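Long-range contacts in surface layer protein (PDB 4UJ8), which probably self-assembles into the crystalline layer on the bacterial cell surface, this calcium-binding piece supplying two of its consecutive domains: residues L119-V124 with L149-Q154; D140-L145 with S206-K211; S177-I182 with L220-D225; S188-V193 with G214-T219. All coordinates share one frame; numbering follows the deposited sequence. Where two conformers were deposited one is given.

All four contacts fall from residue 119 onward. Residues 119-124 open contact 1, which closes at 149-154 and pairs the two strands of the small sheet. Within that loop, 140-145 opens contact 2; it closes only at 206-211, so contact 2 crosses contact 1 and also contacts 3 and 4. Contact 3 starts at the end of helix 170-178 and joins strand 179-184 to strand 214-222. Contact 4 lies wholly within the span of contact 3, setting the loop 188-193 over the start of strand 214-222. Contacts 1 and 3 follow one another in sequence yet touch, as A121 meets V178 and L149 meets L220, bringing the two sheets together beside helix 170-178.

Contact 1. Residues L119-V124 with L149-Q154; sequences LKATVV and LDIKDQ
Two bends in the side chain of Q154, CG set between backbone N and carbonyl carbon (chi1 65°) and a turn at chi2 (-99°), swing its amide across to K120. There OE1 takes the K120 N-H on a lone pair in the amide plane at 2.7 Å, a nearly straight bond. NE2 of the same amide donates to T118 O, so both ends of the group are held and its flip is fixed. T122 has OG1 beside its own backbone N, and from there the hydroxyl reaches back to K120 O (2.9 Å), coming from above the carbonyl plane rather than on a lone pair. L119 crosses D153 obliquely, its CD1 lying 3.5 Å from OD2; the other oxygen, OD1, is taken up by N157 N.

Farther along, K152 O accepts from T122 N at 2.8 Å and from V123 N at 3.1 Å. Two residues facing one make a classic beta bulge. K152 N returns a bond to V123 O (2.9 Å), completing the hydrogen-bonded pair from which regular antiparallel pairing continues. The next pair, V124 with I151, is non-hydrogen-bonded; their side chains lie side by side pointing the same way, V124 CG2 4.1 Å from I151 CG1. A121 CB adds to this apolar face, 3.8 Å from I151 CG2.

That face is buried against the rest of the domain. A121 rests on S177 and V178 of helix 170-178, and I151 and L149 on L175 of the same helix, while V124 meets F222 of strand 214-222 and I231 of strand 231-237.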
loop_
_atom_site.group_PDB
_atom_site.type_symbol
_atom_site.label_atom_id
_atom_site.label_comp_id
_atom_site.label_asym_id
_atom_site.label_seq_id
_atom_site.Cartn_x
_atom_site.Cartn_y
_atom_site.Cartn_z
ATOM N N LEU A 119 3.531 1.310 -5.272
ATOM C CA LEU A 119 3.263 1.129 -6.694
ATOM C C LEU A 119 2.186 0.064 -6.872
ATOM O O LEU A 119 2.303 -1.043 -6.356
ATOM C CB LEU A 119 4.540 0.756 -7.444
ATOM C CG LEU A 119 5.588 1.872 -7.530
ATOM C CD1 LEU A 119 6.739 1.495 -8.466
ATOM C CD2 LEU A 119 4.941 3.198 -7.956
ATOM N N LYS A 120 1.142 0.419 -7.615
ATOM C CA LYS A 120 -0.065 -0.396 -7.749
ATOM C C LYS A 120 -0.374 -0.661 -9.223
ATOM O O LYS A 120 -0.385 0.271 -10.020
ATOM C CB LYS A 120 -1.233 0.332 -7.079
ATOM C CG LYS A 120 -2.452 -0.499 -6.741
ATOM C CD LYS A 120 -3.509 0.408 -6.098
ATOM C CE LYS A 120 -4.770 -0.354 -5.713
ATOM N NZ LYS A 120 -5.744 0.529 -5.000
ATOM N N ALA A 121 -0.607 -1.923 -9.591
ATOM C CA ALA A 121 -0.964 -2.255 -10.974
ATOM C C ALA A 121 -2.220 -1.488 -11.367
ATOM O O ALA A 121 -3.258 -1.637 -10.727
ATOM C CB ALA A 121 -1.173 -3.757 -11.124
ATOM N N THR A 122 -2.112 -0.660 -12.403
ATOM C CA THR A 122 -3.208 0.234 -12.781
ATOM C C THR A 122 -3.715 -0.002 -14.199
ATOM O O THR A 122 -4.906 0.142 -14.470
ATOM C CB THR A 122 -2.774 1.699 -12.623
ATOM O OG1 THR A 122 -2.372 1.917 -11.267
ATOM C CG2 THR A 122 -3.922 2.648 -12.965
ATOM N N VAL A 123 -2.814 -0.374 -15.101
ATOM C CA VAL A 123 -3.195 -0.670 -16.481
ATOM C C VAL A 123 -2.619 -2.015 -16.874
ATOM O O VAL A 123 -1.448 -2.276 -16.623
ATOM C CB VAL A 123 -2.684 0.400 -17.467
ATOM C CG1 VAL A 123 -2.886 -0.048 -18.914
ATOM C CG2 VAL A 123 -3.378 1.723 -17.211
ATOM N N VAL A 124 -3.441 -2.870 -17.472
ATOM C CA VAL A 124 -2.940 -4.124 -18.028
ATOM C C VAL A 124 -3.420 -4.250 -19.467
ATOM O O VAL A 124 -4.608 -4.056 -19.742
ATOM C CB VAL A 124 -3.396 -5.347 -17.219
ATOM C CG1 VAL A 124 -2.835 -6.628 -17.850
ATOM C CG2 VAL A 124 -2.928 -5.224 -15.773
ATOM N N LEU A 149 1.630 -9.777 -21.718
ATOM C CA LEU A 149 0.964 -8.670 -21.037
ATOM C C LEU A 149 1.936 -7.536 -20.726
ATOM O O LEU A 149 3.116 -7.764 -20.454
ATOM C CB LEU A 149 0.311 -9.147 -19.742
ATOM C CG LEU A 149 -0.797 -10.213 -19.823
ATOM C CD1 LEU A 149 -1.132 -10.684 -18.403
ATOM C CD2 LEU A 149 -2.023 -9.674 -20.515
ATOM N N ASP A 150 1.424 -6.311 -20.765
ATOM C CA ASP A 150 2.134 -5.158 -20.238
ATOM C C ASP A 150 1.360 -4.644 -19.037
ATOM O O ASP A 150 0.132 -4.502 -19.089
ATOM C CB ASP A 150 2.291 -4.073 -21.302
ATOM C CG ASP A 150 3.408 -4.379 -22.280
ATOM O OD1 ASP A 150 4.530 -4.700 -21.831
ATOM O OD2 ASP A 150 3.161 -4.302 -23.499
ATOM N N ILE A 151 2.071 -4.412 -17.935
ATOM C CA ILE A 151 1.468 -3.894 -16.719
ATOM C C ILE A 151 2.112 -2.546 -16.415
ATOM O O ILE A 151 3.340 -2.435 -16.420
ATOM C CB ILE A 151 1.652 -4.859 -15.524
ATOM C CG1 ILE A 151 1.085 -6.244 -15.854
ATOM C CG2 ILE A 151 0.979 -4.307 -14.263
ATOM C CD1 ILE A 151 1.234 -7.264 -14.741
ATOM N N LYS A 152 1.281 -1.525 -16.205
ATOM C CA LYS A 152 1.747 -0.192 -15.794
ATOM C C LYS A 152 1.247 0.149 -14.397
ATOM O O LYS A 152 0.115 -0.198 -14.040
ATOM C CB LYS A 152 1.258 0.900 -16.753
ATOM C CG LYS A 152 1.487 0.662 -18.238
ATOM C CD LYS A 152 2.953 0.599 -18.601
ATOM C CE LYS A 152 3.125 0.856 -20.095
ATOM N NZ LYS A 152 4.242 0.073 -20.692
ATOM N N ASP A 153 2.067 0.853 -13.615
ATOM C CA ASP A 153 1.625 1.330 -12.302
ATOM C C ASP A 153 0.844 2.642 -12.435
ATOM O O ASP A 153 0.572 3.094 -13.548
ATOM C CB ASP A 153 2.816 1.500 -11.343
ATOM C CG ASP A 153 3.863 2.506 -11.837
ATOM O OD1 ASP A 153 3.533 3.420 -12.621
ATOM O OD2 ASP A 153 5.034 2.381 -11.415
ATOM N N GLN A 154 0.495 3.248 -11.305
ATOM C CA GLN A 154 -0.287 4.491 -11.309
ATOM C C GLN A 154 0.472 5.669 -11.932
ATOM O O GLN A 154 -0.133 6.674 -12.330
ATOM C CB GLN A 154 -0.722 4.855 -9.889
ATOM C CG GLN A 154 0.417 5.189 -8.951
ATOM C CD GLN A 154 0.810 4.026 -8.066
ATOM O OE1 GLN A 154 1.067 2.920 -8.549
ATOM N NE2 GLN A 154 0.851 4.266 -6.761
#

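Contact 2. Residues D140-L145 with S206-K211; sequences DALAKL and SGLAVK
The D140 carboxylate has S206 CB over one face, 3.5 Å from OD2, and the L208-A209 backbone across the other, with the N-H groups of G207 and L208 at its oxygen edge, tilted to opposite sides of the plane. Each oxygen takes one N-H of the loop, and OD1 a second from its own chain. OD2 receives G207 N at 2.8 Å and OD1 receives L208 N at 3.1 Å, both from the syn side, L208 N lying the farther out of the plane. The second donor to OD1, L142 N at 3.0 Å, arrives nearly along its C-O axis. With CG anti to the backbone N (chi1 -167°), the D140 carboxylate is carried to G207 and L208 while OD1 stays near L142 N.

The bond back to L142 N closes an Asx turn and caps the start of helix 142-147, where the negative charge would probably be favoured by the helix end. D140 thereby couples this helix start to the long loop between strands 179-184 and 214-222. G207 adopts backbone angles (phi 141°, psi -3°) suited to glycine. Just past the carboxylate, A141 N donates to L208 O at 2.9 Å beside a single backbone bridge between D140 and A209.

Beside these bonds L208 is the main apolar piece. Its CD1 meets L142 CD1 at 4.0 Å and L145 CD2 at 3.9 Å, each leucine crossing it at about a right angle, while its CB lies 3.9 Å from A141 CB. Outside the two segments, L142 also touches I205 and L145 reaches I233 of strand 231-237.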
loop_
_atom_site.group_PDB
_atom_site.type_symbol
_atom_site.label_atom_id
_atom_site.label_comp_id
_atom_site.label_asym_id
_atom_site.label_seq_id
_atom_site.Cartn_x
_atom_site.Cartn_y
_atom_site.Cartn_z
ATOM N N ASP A 140 3.232 -25.491 -19.760
ATOM C CA ASP A 140 2.518 -24.548 -18.899
ATOM C C ASP A 140 2.500 -23.157 -19.548
ATOM O O ASP A 140 3.542 -22.618 -19.897
ATOM C CB ASP A 140 3.161 -24.504 -17.517
ATOM C CG ASP A 140 2.298 -23.792 -16.498
ATOM O OD1 ASP A 140 1.965 -22.605 -16.719
ATOM O OD2 ASP A 140 1.946 -24.421 -15.480
ATOM N N ALA A 141 1.306 -22.594 -19.719
ATOM C CA ALA A 141 1.138 -21.359 -20.483
ATOM C C ALA A 141 1.437 -20.062 -19.721
ATOM O O ALA A 141 1.477 -18.997 -20.336
ATOM C CB ALA A 141 -0.289 -21.289 -21.037
ATOM N N LEU A 142 1.641 -20.136 -18.410
ATOM C CA LEU A 142 1.675 -18.903 -17.611
ATOM C C LEU A 142 2.818 -17.967 -18.010
ATOM O O LEU A 142 2.610 -16.760 -18.137
ATOM C CB LEU A 142 1.765 -19.211 -16.114
ATOM C CG LEU A 142 1.702 -17.967 -15.218
ATOM C CD1 LEU A 142 0.447 -17.139 -15.490
ATOM C CD2 LEU A 142 1.780 -18.333 -13.740
ATOM N N ALA A 143 4.017 -18.507 -18.211
ATOM C CA ALA A 143 5.153 -17.651 -18.539
ATOM C C ALA A 143 4.915 -16.912 -19.859
ATOM O O ALA A 143 5.103 -15.693 -19.935
ATOM C CB ALA A 143 6.454 -18.463 -18.589
ATOM N N LYS A 144 4.457 -17.628 -20.877
ATOM C CA LYS A 144 4.226 -17.016 -22.176
ATOM C C LYS A 144 3.017 -16.078 -22.147
ATOM O O LYS A 144 2.970 -15.079 -22.875
ATOM C CB LYS A 144 4.045 -18.089 -23.257
ATOM C CG LYS A 144 4.156 -17.550 -24.666
ATOM C CD LYS A 144 4.435 -18.650 -25.676
ATOM C CE LYS A 144 5.928 -18.885 -25.837
ATOM N NZ LYS A 144 6.231 -19.920 -26.867
ATOM N N LEU A 145 2.041 -16.384 -21.298
ATOM C CA LEU A 145 0.899 -15.491 -21.166
ATOM C C LEU A 145 1.332 -14.187 -20.499
ATOM O O LEU A 145 0.903 -13.101 -20.899
ATOM C CB LEU A 145 -0.220 -16.145 -20.364
ATOM C CG LEU A 145 -1.483 -15.313 -20.160
ATOM C CD1 LEU A 145 -2.553 -15.756 -21.112
ATOM C CD2 LEU A 145 -1.970 -15.435 -18.731
ATOM N N SER A 206 4.319 -20.986 -12.813
ATOM C CA SER A 206 3.474 -22.057 -13.290
ATOM C C SER A 206 2.054 -21.860 -12.830
ATOM O O SER A 206 1.790 -21.079 -11.915
ATOM C CB SER A 206 3.982 -23.400 -12.785
ATOM O OG SER A 206 3.856 -23.456 -11.380
ATOM N N GLY A 207 1.137 -22.597 -13.446
ATOM C CA GLY A 207 -0.234 -22.569 -12.991
ATOM C C GLY A 207 -1.265 -22.603 -14.096
ATOM O O GLY A 207 -2.463 -22.628 -13.813
ATOM N N LEU A 208 -0.804 -22.587 -15.344
ATOM C CA LEU A 208 -1.682 -22.816 -16.489
ATOM C C LEU A 208 -1.239 -24.073 -17.226
ATOM O O LEU A 208 -0.856 -24.035 -18.404
ATOM C CB LEU A 208 -1.690 -21.610 -17.430
ATOM C CG LEU A 208 -2.393 -20.372 -16.861
ATOM C CD1 LEU A 208 -2.171 -19.188 -17.766
ATOM C CD2 LEU A 208 -3.880 -20.642 -16.681
ATOM N N ALA A 209 -1.293 -25.191 -16.516
ATOM C CA ALA A 209 -0.827 -26.466 -17.050
ATOM C C ALA A 209 -1.655 -26.930 -18.245
ATOM O O ALA A 209 -2.879 -26.779 -18.260
ATOM C CB ALA A 209 -0.854 -27.524 -15.956
ATOM N N VAL A 210 -0.969 -27.476 -19.247
ATOM C CA VAL A 210 -1.604 -28.056 -20.428
ATOM C C VAL A 210 -1.979 -29.489 -20.105
ATOM O O VAL A 210 -1.137 -30.277 -19.675
ATOM C CB VAL A 210 -0.678 -28.015 -21.666
ATOM C CG1 VAL A 210 -1.325 -28.719 -22.869
ATOM C CG2 VAL A 210 -0.322 -26.576 -22.011
ATOM N N LYS A 211 -3.251 -29.818 -20.277
ATOM C CA LYS A 211 -3.727 -31.163 -19.973
ATOM C C LYS A 211 -3.674 -32.049 -21.213
ATOM O O LYS A 211 -3.422 -33.250 -21.112
ATOM C CB LYS A 211 -5.146 -31.115 -19.404
ATOM C CG LYS A 211 -5.258 -30.435 -18.041
ATOM C CD LYS A 211 -6.696 -29.987 -17.771
ATOM C CE LYS A 211 -7.090 -30.164 -16.311
ATOM N NZ LYS A 211 -8.523 -29.790 -16.069
#

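Contact 3. Residues S177-I182 with L220-D225; sequences SVLSGI and LVFNED
V221 O draws in two successive N-H groups, S180 N at 2.6 Å in the carbonyl plane and G181 N at 3.2 Å, tilted from it. G181 O answers by accepting V221 N at 2.8 Å, nearly straight on. Ahead of these, V178 O receives N223 N at 2.9 Å and also sits at the edge of the F222 ring. N223 CG stands between its backbone N and carbonyl carbon (chi1 60°), placing ND2 3.5 Å from V178 CA.

S180 and G181 both facing V221 form a classic beta bulge in strand 179-184, an outermost strand of the mixed four-stranded sheet, where it pairs antiparallel with strand 214-222. The register shifts by one between L179 and G181; at the non-hydrogen-bonded pair L179-F222 the side chains diverge.

The far end of L179 still meets the neighbouring strand. With CG anti to the backbone N (chi1 -163°), CD1 lies over one face of the F222 ring, 4.0 Å above the plane and offset toward the rim, and 3.8 Å from L220 CB. V178 CG2 touches ring atom F222 CD2 at 3.9 Å, the two side chains crossing at a slant. Farther out, L179 packs on V196 and L199, and F222 on I228; S177 OG bonds back to A174 O within helix 170-178.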
loop_
_atom_site.group_PDB
_atom_site.type_symbol
_atom_site.label_atom_id
_atom_site.label_comp_id
_atom_site.label_asym_id
_atom_site.label_seq_id
_atom_site.Cartn_x
_atom_site.Cartn_y
_atom_site.Cartn_z
ATOM N N SER A 177 -2.296 -9.089 -8.016
ATOM C CA SER A 177 -2.864 -8.088 -7.116
ATOM C C SER A 177 -4.175 -7.505 -7.662
ATOM O O SER A 177 -4.975 -6.973 -6.892
ATOM C CB SER A 177 -1.860 -6.957 -6.859
ATOM O OG SER A 177 -1.764 -6.065 -7.968
ATOM N N VAL A 178 -4.386 -7.600 -8.973
ATOM C CA VAL A 178 -5.596 -7.045 -9.606
ATOM C C VAL A 178 -6.419 -8.097 -10.349
ATOM O O VAL A 178 -7.516 -7.799 -10.830
ATOM C CB VAL A 178 -5.262 -5.910 -10.607
ATOM C CG1 VAL A 178 -4.731 -4.668 -9.878
ATOM C CG2 VAL A 178 -4.290 -6.380 -11.671
ATOM N N LEU A 179 -5.884 -9.314 -10.465
ATOM C CA LEU A 179 -6.568 -10.409 -11.173
ATOM C C LEU A 179 -7.620 -11.107 -10.302
ATOM O O LEU A 179 -7.341 -11.468 -9.158
ATOM C CB LEU A 179 -5.541 -11.442 -11.643
ATOM C CG LEU A 179 -5.922 -12.462 -12.710
ATOM C CD1 LEU A 179 -6.309 -11.807 -14.035
ATOM C CD2 LEU A 179 -4.743 -13.401 -12.905
ATOM N N SER A 180 -8.819 -11.320 -10.842
ATOM C CA SER A 180 -9.872 -11.997 -10.081
ATOM C C SER A 180 -10.023 -13.468 -10.468
ATOM O O SER A 180 -10.475 -14.288 -9.664
ATOM C CB SER A 180 -11.219 -11.287 -10.264
ATOM O OG SER A 180 -11.294 -10.101 -9.498
ATOM N N GLY A 181 -9.649 -13.793 -11.700
ATOM C CA GLY A 181 -9.711 -15.161 -12.182
ATOM C C GLY A 181 -9.359 -15.261 -13.655
ATOM O O GLY A 181 -9.286 -14.248 -14.362
ATOM N N ILE A 182 -9.130 -16.492 -14.111
ATOM C CA ILE A 182 -8.871 -16.759 -15.516
ATOM C C ILE A 182 -9.846 -17.821 -16.022
ATOM O O ILE A 182 -9.900 -18.927 -15.494
ATOM C CB ILE A 182 -7.417 -17.251 -15.760
ATOM C CG1 ILE A 182 -6.397 -16.180 -15.361
ATOM C CG2 ILE A 182 -7.231 -17.679 -17.213
ATOM C CD1 ILE A 182 -4.947 -16.647 -15.516
ATOM N N LEU A 220 -8.841 -13.298 -18.918
ATOM C CA LEU A 220 -8.443 -12.756 -17.628
ATOM C C LEU A 220 -9.504 -11.788 -17.138
ATOM O O LEU A 220 -9.915 -10.906 -17.885
ATOM C CB LEU A 220 -7.095 -12.040 -17.740
ATOM C CG LEU A 220 -5.810 -12.857 -17.890
ATOM C CD1 LEU A 220 -5.780 -13.707 -19.158
ATOM C CD2 LEU A 220 -4.621 -11.904 -17.858
ATOM N N VAL A 221 -9.965 -11.966 -15.905
ATOM C CA VAL A 221 -10.968 -11.069 -15.329
ATOM C C VAL A 221 -10.367 -10.373 -14.117
ATOM O O VAL A 221 -9.753 -11.017 -13.268
ATOM C CB VAL A 221 -12.256 -11.817 -14.927
ATOM C CG1 VAL A 221 -13.247 -10.874 -14.261
ATOM C CG2 VAL A 221 -12.885 -12.442 -16.152
ATOM N N PHE A 222 -10.536 -9.056 -14.054
ATOM C CA PHE A 222 -9.875 -8.247 -13.035
ATOM C C PHE A 222 -10.848 -7.760 -11.970
ATOM O O PHE A 222 -12.057 -7.791 -12.176
ATOM C CB PHE A 222 -9.165 -7.070 -13.706
ATOM C CG PHE A 222 -8.124 -7.493 -14.711
ATOM C CD1 PHE A 222 -8.475 -7.788 -16.028
ATOM C CD2 PHE A 222 -6.793 -7.615 -14.334
ATOM C CE1 PHE A 222 -7.513 -8.178 -16.944
ATOM C CE2 PHE A 222 -5.830 -8.001 -15.248
ATOM C CZ PHE A 222 -6.184 -8.286 -16.548
ATOM N N ASN A 223 -10.332 -7.323 -10.824
ATOM C CA ASN A 223 -11.226 -6.915 -9.750
ATOM C C ASN A 223 -11.932 -5.601 -10.089
ATOM O O ASN A 223 -11.548 -4.896 -11.027
ATOM C CB ASN A 223 -10.483 -6.817 -8.413
ATOM C CG ASN A 223 -9.350 -5.811 -8.425
ATOM O OD1 ASN A 223 -9.402 -4.798 -9.127
ATOM N ND2 ASN A 223 -8.316 -6.078 -7.621
ATOM N N GLU A 224 -12.973 -5.289 -9.329
ATOM C CA GLU A 224 -13.808 -4.133 -9.624
ATOM C C GLU A 224 -13.070 -2.820 -9.354
ATOM O O GLU A 224 -13.184 -1.868 -10.129
ATOM C CB GLU A 224 -15.106 -4.203 -8.813
ATOM C CG GLU A 224 -16.134 -3.145 -9.195
ATOM C CD GLU A 224 -16.419 -3.102 -10.683
ATOM O OE1 GLU A 224 -16.612 -4.177 -11.299
ATOM O OE2 GLU A 224 -16.463 -1.980 -11.238
ATOM N N ASP A 225 -12.303 -2.787 -8.272
ATOM C CA ASP A 225 -11.530 -1.598 -7.894
ATOM C C ASP A 225 -10.663 -1.106 -9.061
ATOM O O ASP A 225 -10.617 0.086 -9.356
ATOM C CB ASP A 225 -10.674 -1.911 -6.658
ATOM C CG ASP A 225 -9.613 -0.853 -6.382
ATOM O OD1 ASP A 225 -9.978 0.298 -6.059
ATOM O OD2 ASP A 225 -8.407 -1.178 -6.473
#

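Contact 4. Residues S188-V193 with G214-T219; sequences SVIGSV and GTVTLT
This is a buried contact made mainly by apolar side chains, with no hydrogen bond between its segments: the loop 188-193, after strand 179-184, lies over the start of strand 214-222. V189 and V216 make its tightest point. V189 CB presses on V216 CG1 at 3.5 Å, closer than usual for two carbons, and V189 CG1 follows at 3.7 Å from the same methyl as the two side chains slide past each other in opposite directions. V189 CG1, anti to its backbone nitrogen (chi1 174°), also comes within 4.0 Å of the carbonyl carbon of G214, where the strand has no side chain.

The two methyls of V216 divide the work. CG1, beside the backbone N, serves V189; CG2, wedged between N and carbonyl carbon, points to I190 CD1 at 3.9 Å, with I190 lying askew to it. The other branch of I190, CG2, extends to L218 CD2 at 4.3 Å, so I190 bridges V216 and L218.

Bonds at the loop's borders hold it in place. V189 pairs through its backbone with K211 and V193 with I182, while S184 OG bonds I190 O and S192 OG accepts from S184 N. On the strand, G214 and V216 pair with A237 and V235 of strand 231-237.

V216 turns to the loop and the far end of L218 bends toward it, whereas T215 and T217 lie against residues of strand 231-237 such as T234. Such alternation of apolar and polar residues is the signature of a beta strand with one face buried, the loop here forming part of the cover.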
loop_
_atom_site.group_PDB
_atom_site.type_symbol
_atom_site.label_atom_id
_atom_site.label_comp_id
_atom_site.label_asym_id
_atom_site.label_seq_id
_atom_site.Cartn_x
_atom_site.Cartn_y
_atom_site.Cartn_z
ATOM N N SER A 188 -10.624 -28.837 -20.389
ATOM C CA SER A 188 -9.940 -30.114 -20.599
ATOM C C SER A 188 -8.580 -29.899 -21.262
ATOM O O SER A 188 -7.739 -30.791 -21.254
ATOM C CB SER A 188 -10.807 -31.069 -21.427
ATOM O OG SER A 188 -10.814 -30.727 -22.799
ATOM N N VAL A 189 -8.369 -28.715 -21.833
ATOM C CA VAL A 189 -7.100 -28.389 -22.482
ATOM C C VAL A 189 -6.195 -27.648 -21.506
ATOM O O VAL A 189 -5.056 -28.056 -21.266
ATOM C CB VAL A 189 -7.312 -27.550 -23.754
ATOM C CG1 VAL A 189 -5.980 -27.089 -24.341
ATOM C CG2 VAL A 189 -8.120 -28.340 -24.792
ATOM N N ILE A 190 -6.722 -26.561 -20.945
ATOM C CA ILE A 190 -6.085 -25.825 -19.856
ATOM C C ILE A 190 -7.170 -25.514 -18.853
ATOM O O ILE A 190 -8.235 -25.023 -19.235
ATOM C CB ILE A 190 -5.416 -24.515 -20.334
ATOM C CG1 ILE A 190 -4.174 -24.832 -21.171
ATOM C CG2 ILE A 190 -5.042 -23.618 -19.133
ATOM C CD1 ILE A 190 -3.590 -23.628 -21.902
ATOM N N GLY A 191 -6.925 -25.815 -17.584
ATOM C CA GLY A 191 -7.887 -25.547 -16.529
ATOM C C GLY A 191 -8.110 -24.058 -16.287
ATOM O O GLY A 191 -7.212 -23.248 -16.474
ATOM N N SER A 192 -9.323 -23.693 -15.906
ATOM C CA SER A 192 -9.592 -22.327 -15.485
ATOM C C SER A 192 -8.916 -22.104 -14.141
ATOM O O SER A 192 -8.603 -23.066 -13.429
ATOM C CB SER A 192 -11.101 -22.061 -15.399
ATOM O OG SER A 192 -11.689 -22.041 -16.688
ATOM N N VAL A 193 -8.661 -20.843 -13.799
ATOM C CA VAL A 193 -8.097 -20.512 -12.490
ATOM C C VAL A 193 -9.054 -19.625 -11.697
ATOM O O VAL A 193 -9.359 -18.499 -12.109
ATOM C CB VAL A 193 -6.740 -19.797 -12.612
ATOM C CG1 VAL A 193 -6.225 -19.396 -11.219
ATOM C CG2 VAL A 193 -5.731 -20.673 -13.326
ATOM N N GLY A 214 -4.183 -28.738 -27.844
ATOM C CA GLY A 214 -5.369 -28.046 -28.310
ATOM C C GLY A 214 -5.249 -26.540 -28.275
ATOM O O GLY A 214 -4.167 -25.989 -28.082
ATOM N N THR A 215 -6.381 -25.876 -28.469
ATOM C CA THR A 215 -6.405 -24.429 -28.537
ATOM C C THR A 215 -7.551 -23.928 -27.699
ATOM O O THR A 215 -8.679 -24.407 -27.834
ATOM C CB THR A 215 -6.543 -23.937 -29.992
ATOM O OG1 THR A 215 -5.399 -24.370 -30.739
ATOM C CG2 THR A 215 -6.631 -22.414 -30.048
ATOM N N VAL A 216 -7.260 -22.976 -26.820
ATOM C CA VAL A 216 -8.278 -22.396 -25.960
ATOM C C VAL A 216 -8.187 -20.888 -25.968
ATOM O O VAL A 216 -7.175 -20.319 -26.362
ATOM C CB VAL A 216 -8.152 -22.867 -24.499
ATOM C CG1 VAL A 216 -8.481 -24.330 -24.371
ATOM C CG2 VAL A 216 -6.751 -22.583 -23.952
ATOM N N THR A 217 -9.261 -20.250 -25.521
ATOM C CA THR A 217 -9.236 -18.828 -25.232
ATOM C C THR A 217 -9.199 -18.685 -23.733
ATOM O O THR A 217 -10.050 -19.239 -23.041
ATOM C CB THR A 217 -10.464 -18.104 -25.789
ATOM O OG1 THR A 217 -10.446 -18.206 -27.214
ATOM C CG2 THR A 217 -10.461 -16.634 -25.377
ATOM N N LEU A 218 -8.188 -17.976 -23.227
ATOM C CA LEU A 218 -8.112 -17.650 -21.817
ATOM C C LEU A 218 -8.570 -16.214 -21.615
ATOM O O LEU A 218 -8.053 -15.295 -22.250
ATOM C CB LEU A 218 -6.685 -17.834 -21.287
ATOM C CG LEU A 218 -6.127 -19.262 -21.306
ATOM C CD1 LEU A 218 -4.787 -19.334 -20.573
ATOM C CD2 LEU A 218 -7.113 -20.236 -20.681
ATOM N N THR A 219 -9.556 -16.030 -20.748
ATOM C CA THR A 219 -10.055 -14.696 -20.443
ATOM C C THR A 219 -9.667 -14.327 -19.021
ATOM O O THR A 219 -10.090 -14.962 -18.046
ATOM C CB THR A 219 -11.585 -14.588 -20.601
ATOM O OG1 THR A 219 -11.967 -15.082 -21.887
ATOM C CG2 THR A 219 -12.043 -13.138 -20.466
#